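Local atomic coordinates of phosphoserine phosphatase (Homo sapiens, PDB entry 6HYY), a protein that catalyses, as phosphoserine phosphatase, the magnesium-dependent hydrolysis of L-phosphoserine to serine and phosphate. Residues T178-C183 / Q199-N204; C14-S19 / G152-V157. One frame throughout, in Å; residues are numbered along the deposited sequence.

Contact 1 (T178-C183 / Q199-N204). With PO4 (phosphate ion), chain C.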
ATOM      1  N   THR A 178       1.156  -0.426 -10.865  1.00 25.00           N
ATOM      2  CA  THR A 178       0.473  -1.606 -10.336  1.00 25.33           C
ATOM      3  C   THR A 178      -0.850  -1.243  -9.676  1.00 27.17           C
ATOM      4  O   THR A 178      -1.775  -2.058  -9.664  1.00 25.58           O
ATOM      5  CB  THR A 178       1.362  -2.373  -9.357  1.00 30.28           C
ATOM      6  OG1 THR A 178       1.604  -1.588  -8.177  1.00 32.03           O
ATOM      7  CG2 THR A 178       2.677  -2.749 -10.022  1.00 33.15           C
ATOM      8  N   ASP A 179      -0.971  -0.028  -9.141  1.00 22.62           N
ATOM      9  CA  ASP A 179      -2.255   0.431  -8.618  1.00 19.27           C
ATOM     10  C   ASP A 179      -3.235   0.727  -9.747  1.00 24.39           C
ATOM     11  O   ASP A 179      -4.409   0.325  -9.698  1.00 21.35           O
ATOM     12  CB  ASP A 179      -2.023   1.672  -7.746  1.00 20.02           C
ATOM     13  CG  ASP A 179      -0.992   1.423  -6.697  1.00 25.65           C
ATOM     14  OD1 ASP A 179      -1.214   0.524  -5.875  1.00 24.05           O
ATOM     15  OD2 ASP A 179       0.061   2.105  -6.692  1.00 26.68           O
ATOM     16  N   MET A 180      -2.768   1.437 -10.776  1.00 22.85           N
ATOM     17  CA  MET A 180      -3.608   1.720 -11.931  1.00 22.38           C
ATOM     18  C   MET A 180      -4.113   0.433 -12.568  1.00 23.11           C
ATOM     19  O   MET A 180      -5.267   0.361 -13.004  1.00 25.07           O
ATOM     20  CB  MET A 180      -2.828   2.553 -12.949  1.00 25.59           C
ATOM     21  CG  MET A 180      -3.688   3.216 -13.993  1.00 27.61           C
ATOM     22  SD  MET A 180      -2.685   4.444 -14.881  1.00 33.12           S
ATOM     23  CE  MET A 180      -1.314   3.421 -15.379  1.00 40.47           C
ATOM     24  N   GLU A 181      -3.274  -0.598 -12.609  1.00 23.27           N
ATOM     25  CA  GLU A 181      -3.636  -1.869 -13.229  1.00 25.91           C
ATOM     26  C   GLU A 181      -4.555  -2.722 -12.363  1.00 27.47           C
ATOM     27  O   GLU A 181      -4.980  -3.788 -12.813  1.00 28.67           O
ATOM     28  CB  GLU A 181      -2.365  -2.642 -13.587  1.00 27.94           C
ATOM     29  CG  GLU A 181      -1.586  -1.981 -14.721  1.00 31.25           C
ATOM     30  CD  GLU A 181      -0.215  -2.589 -14.953  1.00 40.57           C
ATOM     31  OE1 GLU A 181       0.122  -3.594 -14.288  1.00 44.27           O
ATOM     32  OE2 GLU A 181       0.535  -2.036 -15.792  1.00 43.46           O
ATOM     33  N   ALA A 182      -4.889  -2.281 -11.152  1.00 22.83           N
ATOM     34  CA  ALA A 182      -5.872  -2.955 -10.315  1.00 23.48           C
ATOM     35  C   ALA A 182      -7.291  -2.495 -10.610  1.00 19.73           C
ATOM     36  O   ALA A 182      -8.228  -2.960  -9.946  1.00 22.04           O
ATOM     37  CB  ALA A 182      -5.554  -2.730  -8.833  1.00 24.11           C
ATOM     38  N   CYS A 183      -7.458  -1.579 -11.562  1.00 20.44           N
ATOM     39  CA  CYS A 183      -8.766  -1.171 -12.073  1.00 22.80           C
ATOM     40  C   CYS A 183      -8.811  -1.516 -13.555  1.00 22.47           C
ATOM     41  O   CYS A 183      -8.197  -0.808 -14.374  1.00 24.76           O
ATOM     42  CB  CYS A 183      -8.986   0.325 -11.863  1.00 22.14           C
ATOM     43  SG  CYS A 183     -10.486   0.991 -12.578  1.00 25.96           S
ATOM     44  N   GLN A 199       5.054   9.864 -13.630  1.00 24.06           N
ATOM     45  CA  GLN A 199       4.454  10.579 -14.752  1.00 22.15           C
ATOM     46  C   GLN A 199       3.606   9.676 -15.634  1.00 24.99           C
ATOM     47  O   GLN A 199       2.596  10.129 -16.179  1.00 27.94           O
ATOM     48  CB  GLN A 199       5.550  11.262 -15.584  1.00 27.57           C
ATOM     49  CG  GLN A 199       5.013  12.249 -16.628  1.00 33.65           C
ATOM     50  CD  GLN A 199       4.275  13.432 -16.007  1.00 37.39           C
ATOM     51  OE1 GLN A 199       4.640  13.919 -14.932  1.00 37.27           O
ATOM     52  NE2 GLN A 199       3.228  13.899 -16.683  1.00 45.34           N
ATOM     53  N   GLN A 200       3.967   8.405 -15.771  1.00 22.88           N
ATOM     54  CA  GLN A 200       3.140   7.563 -16.627  1.00 27.90           C
ATOM     55  C   GLN A 200       1.761   7.346 -16.016  1.00 30.40           C
ATOM     56  O   GLN A 200       0.776   7.199 -16.752  1.00 30.80           O
ATOM     57  CB  GLN A 200       3.860   6.254 -16.936  1.00 30.68           C
ATOM     58  CG  GLN A 200       3.747   5.149 -15.920  1.00 38.82           C
ATOM     59  CD  GLN A 200       4.372   3.858 -16.432  1.00 42.91           C
ATOM     60  OE1 GLN A 200       4.649   3.717 -17.634  1.00 41.09           O
ATOM     61  NE2 GLN A 200       4.618   2.920 -15.524  1.00 40.34           N
ATOM     62  N   VAL A 201       1.655   7.387 -14.687  1.00 22.23           N
ATOM     63  CA  VAL A 201       0.332   7.327 -14.059  1.00 23.76           C
ATOM     64  C   VAL A 201      -0.402   8.651 -14.235  1.00 28.20           C
ATOM     65  O   VAL A 201      -1.586   8.680 -14.596  1.00 32.40           O
ATOM     66  CB  VAL A 201       0.449   6.932 -12.573  1.00 27.72           C
ATOM     67  CG1 VAL A 201      -0.932   6.893 -11.914  1.00 25.87           C
ATOM     68  CG2 VAL A 201       1.137   5.590 -12.435  1.00 26.70           C
ATOM     69  N   LYS A 202       0.289   9.768 -13.992  1.00 25.04           N
ATOM     70  CA  LYS A 202      -0.322  11.083 -14.145  1.00 23.93           C
ATOM     71  C   LYS A 202      -0.816  11.309 -15.571  1.00 31.95           C
ATOM     72  O   LYS A 202      -1.871  11.912 -15.781  1.00 32.61           O
ATOM     73  CB  LYS A 202       0.681  12.166 -13.741  1.00 26.52           C
ATOM     74  CG  LYS A 202       0.146  13.584 -13.857  1.00 32.14           C
ATOM     75  CD  LYS A 202       1.133  14.608 -13.331  1.00 35.52           C
ATOM     76  CE  LYS A 202       0.645  16.022 -13.620  1.00 43.41           C
ATOM     77  NZ  LYS A 202       1.724  17.042 -13.466  1.00 48.32           N
ATOM     78  N   ASP A 203      -0.069  10.824 -16.565  1.00 28.16           N
ATOM     79  CA  ASP A 203      -0.450  11.070 -17.950  1.00 32.86           C
ATOM     80  C   ASP A 203      -1.643  10.237 -18.400  1.00 36.50           C
ATOM     81  O   ASP A 203      -2.333  10.633 -19.347  1.00 39.41           O
ATOM     82  CB  ASP A 203       0.731  10.791 -18.883  1.00 28.97           C
ATOM     83  CG  ASP A 203       1.806  11.850 -18.810  1.00 34.29           C
ATOM     84  OD1 ASP A 203       1.571  12.935 -18.235  1.00 36.90           O
ATOM     85  OD2 ASP A 203       2.909  11.595 -19.341  1.00 37.70           O
ATOM     86  N   ASN A 204      -1.903   9.093 -17.765  1.00 28.30           N
ATOM     87  CA  ASN A 204      -2.899   8.163 -18.280  1.00 32.27           C
ATOM     88  C   ASN A 204      -4.089   7.919 -17.365  1.00 33.58           C
ATOM     89  O   ASN A 204      -5.080   7.334 -17.818  1.00 35.90           O
ATOM     90  CB  ASN A 204      -2.241   6.819 -18.608  1.00 35.06           C
ATOM     91  CG  ASN A 204      -1.320   6.914 -19.796  1.00 38.77           C
ATOM     92  OD1 ASN A 204      -1.757   6.783 -20.937  1.00 42.97           O
ATOM     93  ND2 ASN A 204      -0.041   7.176 -19.541  1.00 38.56           N
TER
HETATM   94  P   PO4 C 301       4.668   0.227  -8.684  1.00 30.54           P
HETATM   95  O1  PO4 C 301       4.845   0.270  -7.188  1.00 45.01           O
HETATM   96  O2  PO4 C 301       3.216   0.396  -9.032  1.00 33.74           O
HETATM   97  O3  PO4 C 301       5.491   1.325  -9.318  1.00 44.76           O
HETATM   98  O4  PO4 C 301       5.183  -1.090  -9.220  1.00 49.05           O

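Contact 2 (C14-S19 / G152-V157). With MG (magnesium ion), chain D; SER (serine), chain E.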
ATOM      1  N   CYS A  14      -9.664   1.249  -1.353  1.00 17.49           N
ATOM      2  CA  CYS A  14      -8.428   0.528  -1.074  1.00 18.66           C
ATOM      3  C   CYS A  14      -7.265   1.459  -1.358  1.00 18.17           C
ATOM      4  O   CYS A  14      -7.197   2.047  -2.438  1.00 20.00           O
ATOM      5  CB  CYS A  14      -8.274  -0.726  -1.929  1.00 17.21           C
ATOM      6  SG  CYS A  14      -9.629  -1.900  -1.728  1.00 21.34           S
ATOM      7  N   PHE A  15      -6.375   1.606  -0.384  1.00 16.47           N
ATOM      8  CA  PHE A  15      -5.190   2.433  -0.530  1.00 18.62           C
ATOM      9  C   PHE A  15      -3.960   1.555  -0.666  1.00 18.18           C
ATOM     10  O   PHE A  15      -3.747   0.649   0.149  1.00 18.76           O
ATOM     11  CB  PHE A  15      -4.980   3.322   0.690  1.00 16.66           C
ATOM     12  CG  PHE A  15      -5.948   4.451   0.833  1.00 17.60           C
ATOM     13  CD1 PHE A  15      -5.710   5.687   0.239  1.00 17.83           C
ATOM     14  CD2 PHE A  15      -7.095   4.291   1.601  1.00 18.06           C
ATOM     15  CE1 PHE A  15      -6.594   6.735   0.389  1.00 19.72           C
ATOM     16  CE2 PHE A  15      -7.987   5.351   1.779  1.00 19.26           C
ATOM     17  CZ  PHE A  15      -7.751   6.570   1.152  1.00 18.96           C
ATOM     18  N   ASP A  16      -3.142   1.853  -1.670  1.00 17.57           N
ATOM     19  CA  ASP A  16      -1.746   1.452  -1.674  1.00 17.49           C
ATOM     20  C   ASP A  16      -1.038   2.062  -0.464  1.00 18.47           C
ATOM     21  O   ASP A  16      -1.344   3.185  -0.061  1.00 19.52           O
ATOM     22  CB  ASP A  16      -1.129   1.947  -2.990  1.00 19.93           C
ATOM     23  CG  ASP A  16       0.384   1.807  -3.044  1.00 22.59           C
ATOM     24  OD1 ASP A  16       0.885   0.700  -2.829  1.00 25.73           O
ATOM     25  OD2 ASP A  16       1.039   2.814  -3.339  1.00 28.51           O
ATOM     26  N   VAL A  17      -0.082   1.328   0.113  1.00 19.93           N
ATOM     27  CA  VAL A  17       0.652   1.867   1.262  1.00 19.96           C
ATOM     28  C   VAL A  17       1.908   2.644   0.852  1.00 22.36           C
ATOM     29  O   VAL A  17       1.988   3.866   1.078  1.00 20.13           O
ATOM     30  CB  VAL A  17       0.984   0.746   2.261  1.00 18.93           C
ATOM     31  CG1 VAL A  17       1.809   1.305   3.420  1.00 20.08           C
ATOM     32  CG2 VAL A  17      -0.302   0.096   2.772  1.00 22.42           C
ATOM     33  N   ASP A  18       2.899   1.970   0.247  1.00 21.78           N
ATOM     34  CA  ASP A  18       4.193   2.624   0.008  1.00 21.62           C
ATOM     35  C   ASP A  18       4.052   3.792  -0.967  1.00 20.85           C
ATOM     36  O   ASP A  18       3.564   3.632  -2.091  1.00 21.05           O
ATOM     37  CB  ASP A  18       5.258   1.669  -0.557  1.00 24.41           C
ATOM     38  CG  ASP A  18       5.673   0.550   0.404  1.00 34.30           C
ATOM     39  OD1 ASP A  18       5.493   0.666   1.632  1.00 29.26           O
ATOM     40  OD2 ASP A  18       6.204  -0.474  -0.090  1.00 38.88           O
ATOM     41  N   SER A  19       4.528   4.963  -0.543  1.00 19.81           N
ATOM     42  CA  SER A  19       4.498   6.228  -1.266  1.00 20.21           C
ATOM     43  C   SER A  19       3.094   6.776  -1.466  1.00 18.71           C
ATOM     44  O   SER A  19       2.932   7.811  -2.112  1.00 19.12           O
ATOM     45  CB  SER A  19       5.219   6.138  -2.616  1.00 22.99           C
ATOM     46  OG  SER A  19       6.558   5.732  -2.398  1.00 27.49           O
ATOM     47  N   GLY A 152       0.315  -8.699 -10.068  1.00 31.78           N
ATOM     48  CA  GLY A 152      -1.122  -8.572 -10.114  1.00 27.47           C
ATOM     49  C   GLY A 152      -1.815  -8.776  -8.790  1.00 28.17           C
ATOM     50  O   GLY A 152      -3.042  -8.918  -8.767  1.00 28.43           O
ATOM     51  N   GLY A 153      -1.069  -8.803  -7.685  1.00 28.58           N
ATOM     52  CA  GLY A 153      -1.666  -9.149  -6.406  1.00 29.05           C
ATOM     53  C   GLY A 153      -2.720  -8.173  -5.924  1.00 25.59           C
ATOM     54  O   GLY A 153      -3.665  -8.570  -5.239  1.00 25.43           O
ATOM     55  N   LYS A 154      -2.576  -6.886  -6.250  1.00 24.99           N
ATOM     56  CA  LYS A 154      -3.564  -5.919  -5.779  1.00 22.28           C
ATOM     57  C   LYS A 154      -4.927  -6.188  -6.402  1.00 21.31           C
ATOM     58  O   LYS A 154      -5.955  -6.093  -5.723  1.00 20.87           O
ATOM     59  CB  LYS A 154      -3.100  -4.496  -6.084  1.00 23.93           C
ATOM     60  CG  LYS A 154      -1.977  -4.060  -5.148  1.00 28.85           C
ATOM     61  CD  LYS A 154      -1.413  -2.716  -5.532  1.00 31.55           C
ATOM     62  CE  LYS A 154      -0.316  -2.313  -4.562  1.00 32.44           C
ATOM     63  NZ  LYS A 154       0.587  -1.272  -5.154  1.00 33.28           N
ATOM     64  N   GLY A 155      -4.949  -6.547  -7.687  1.00 22.91           N
ATOM     65  CA  GLY A 155      -6.212  -6.886  -8.316  1.00 23.41           C
ATOM     66  C   GLY A 155      -6.809  -8.149  -7.734  1.00 21.87           C
ATOM     67  O   GLY A 155      -8.033  -8.257  -7.570  1.00 23.00           O
ATOM     68  N   LYS A 156      -5.949  -9.112  -7.379  1.00 22.20           N
ATOM     69  CA  LYS A 156      -6.440 -10.332  -6.743  1.00 23.31           C
ATOM     70  C   LYS A 156      -7.087 -10.029  -5.395  1.00 20.18           C
ATOM     71  O   LYS A 156      -8.105 -10.631  -5.035  1.00 23.46           O
ATOM     72  CB  LYS A 156      -5.304 -11.338  -6.578  1.00 27.48           C
ATOM     73  CG  LYS A 156      -4.700 -11.814  -7.888  1.00 32.61           C
ATOM     74  CD  LYS A 156      -3.672 -12.912  -7.644  1.00 36.30           C
ATOM     75  CE  LYS A 156      -2.965 -13.306  -8.938  1.00 43.66           C
ATOM     76  NZ  LYS A 156      -1.640 -12.627  -9.093  1.00 46.67           N
ATOM     77  N   VAL A 157      -6.494  -9.112  -4.626  1.00 19.41           N
ATOM     78  CA  VAL A 157      -7.095  -8.719  -3.354  1.00 19.76           C
ATOM     79  C   VAL A 157      -8.475  -8.119  -3.588  1.00 20.40           C
ATOM     80  O   VAL A 157      -9.443  -8.454  -2.899  1.00 20.94           O
ATOM     81  CB  VAL A 157      -6.173  -7.739  -2.600  1.00 20.81           C
ATOM     82  CG1 VAL A 157      -6.916  -7.144  -1.392  1.00 20.87           C
ATOM     83  CG2 VAL A 157      -4.911  -8.453  -2.153  1.00 24.58           C
TER
HETATM   84 MG    MG D 302       3.091   2.539  -4.049  1.00 17.11          MG
HETATM   85  N   SER E 303       5.310  -2.080  -1.848  1.00 44.04           N
HETATM   86  CA  SER E 303       3.854  -2.033  -1.895  1.00 36.69           C
HETATM   87  C   SER E 303       3.360  -2.498  -3.259  1.00 33.98           C
HETATM   88  O   SER E 303       2.570  -1.791  -3.875  1.00 46.06           O
HETATM   89  CB  SER E 303       3.342  -0.633  -1.637  1.00 37.75           C
HETATM   90  OG  SER E 303       2.085  -0.599  -1.001  1.00 32.75           O
HETATM   91  OXT SER E 303       3.745  -3.543  -3.793  1.00 51.22           O
HETATM   92  O   HOH W   1       4.136   0.795  -3.925  1.00 33.61           O
HETATM   93  O   HOH W   2       2.537   1.411  -5.891  1.00 24.79           O
HETATM   94  O   HOH W   3       5.125   3.187  -4.741  1.00 29.97           O

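Contact 1 (T178-C183 / Q199-N204)
Met180 reaches across to helix 199-204 with its sulfur, which comes up beside CG1 of Val201, the distance from SD to that methyl being 4.2 Å. Its chain runs out nearly straight as far as the sulfur (chi1 -164°, chi2 167°) before the terminal methyl bends aside. Asn204 meets the same sulfur with its root rather than its amide: Met180 SD lies 4.4 Å from Asn204 CB. The amide is instead turned back along its own helix, where Asn204 ND2 gives a nearly straight 2.9 Å bond to Gln200 O, in the carbonyl plane on a lone pair, which fixes how the amide is turned. Helix 177-180 carries the last aspartate of the GDxxxD signature of haloacid dehalogenase-like hydrolases, and Phe189 of strand 188-192 is touched by both Met180 and Val201. At the start of the segment Thr178 faces a phosphate ion. Its hydroxyl stands between the backbone N and the carbonyl carbon (chi1 66°), a setting that lets two groups of one residue grip a single oxygen: Thr178 OG1 donates to phosphate O2 at 2.7 Å, and Thr178 N reaches that O2 at 2.9 Å. Gly49 N supplies another hydrogen bond to the ion. An alanine here has no hydroxyl, and phosphate O2, left with the backbone N alone of these two donors, would probably be held more loosely on this side.

Contact 2 (C14-S19 / G152-V157)
Asp16 closes strand 12-16 at the N-cap position of the following helix, and Lys154, in the first turn of helix 153-165, faces it with 8.6 Å between the two CA atoms. The lysine spans that gap with a chain extended beyond CG, which brings its ammonium group to the aspartate. Lys154 NZ makes a salt bridge of 3.1 Å to Asp16 OD1, coming from above the carboxylate plane, 63° out of it. The two carboxylate oxygens of Asp16 divide their work. OD1 also accepts a hydrogen bond from the hydroxyl of the bound serine, whereas Asp16 OD2 binds magnesium at 2.2 Å. The carboxylate is carried there with CG anti to the backbone N (chi1 170°). This is the DxD motif of the haloacid dehalogenase superfamily, set at the end of a central parallel strand; its second aspartate binds the metal through the main chain, with Asp18 O 2.3 Å from magnesium, and Asp175 and three waters complete the shell. The side chain of Asp18 serves the ligand, its OD2 accepting from the serine N at 2.5 Å. Asp18 N donates to the serine OG at 3.0 Å, and Val17 N adds a weak bond to the same hydroxyl. Lys154 also approaches the serine carboxylate, though so closely that the bond is of doubtful geometry. A second salt bridge, to Asp179, holds the ammonium group from another direction.

In the fold
From the N terminus, strand 12-16 leads into contact 2, which closes a loop of 132 residues when helix 153-165 arrives. That loop holds the helices from 26 to 96 and strand 100-105, which lies beside strand 12-16 in the sheet. Strand 170-174 then runs along the other side of strand 12-16, and its exit leads into contact 1, whose shorter loop takes in strand 188-192 before helix 199-204 returns. The two closures stand in series, neither nested nor crossed, with centres 12 Å apart. They nevertheless touch: Thr178 probably hydrogen-bonds Lys154, and Ala182 packs on Gly155, joining helix 153-165 to the segment after strand 170-174; contact 1 carries the tie on to helix 199-204, beside strand 207-209.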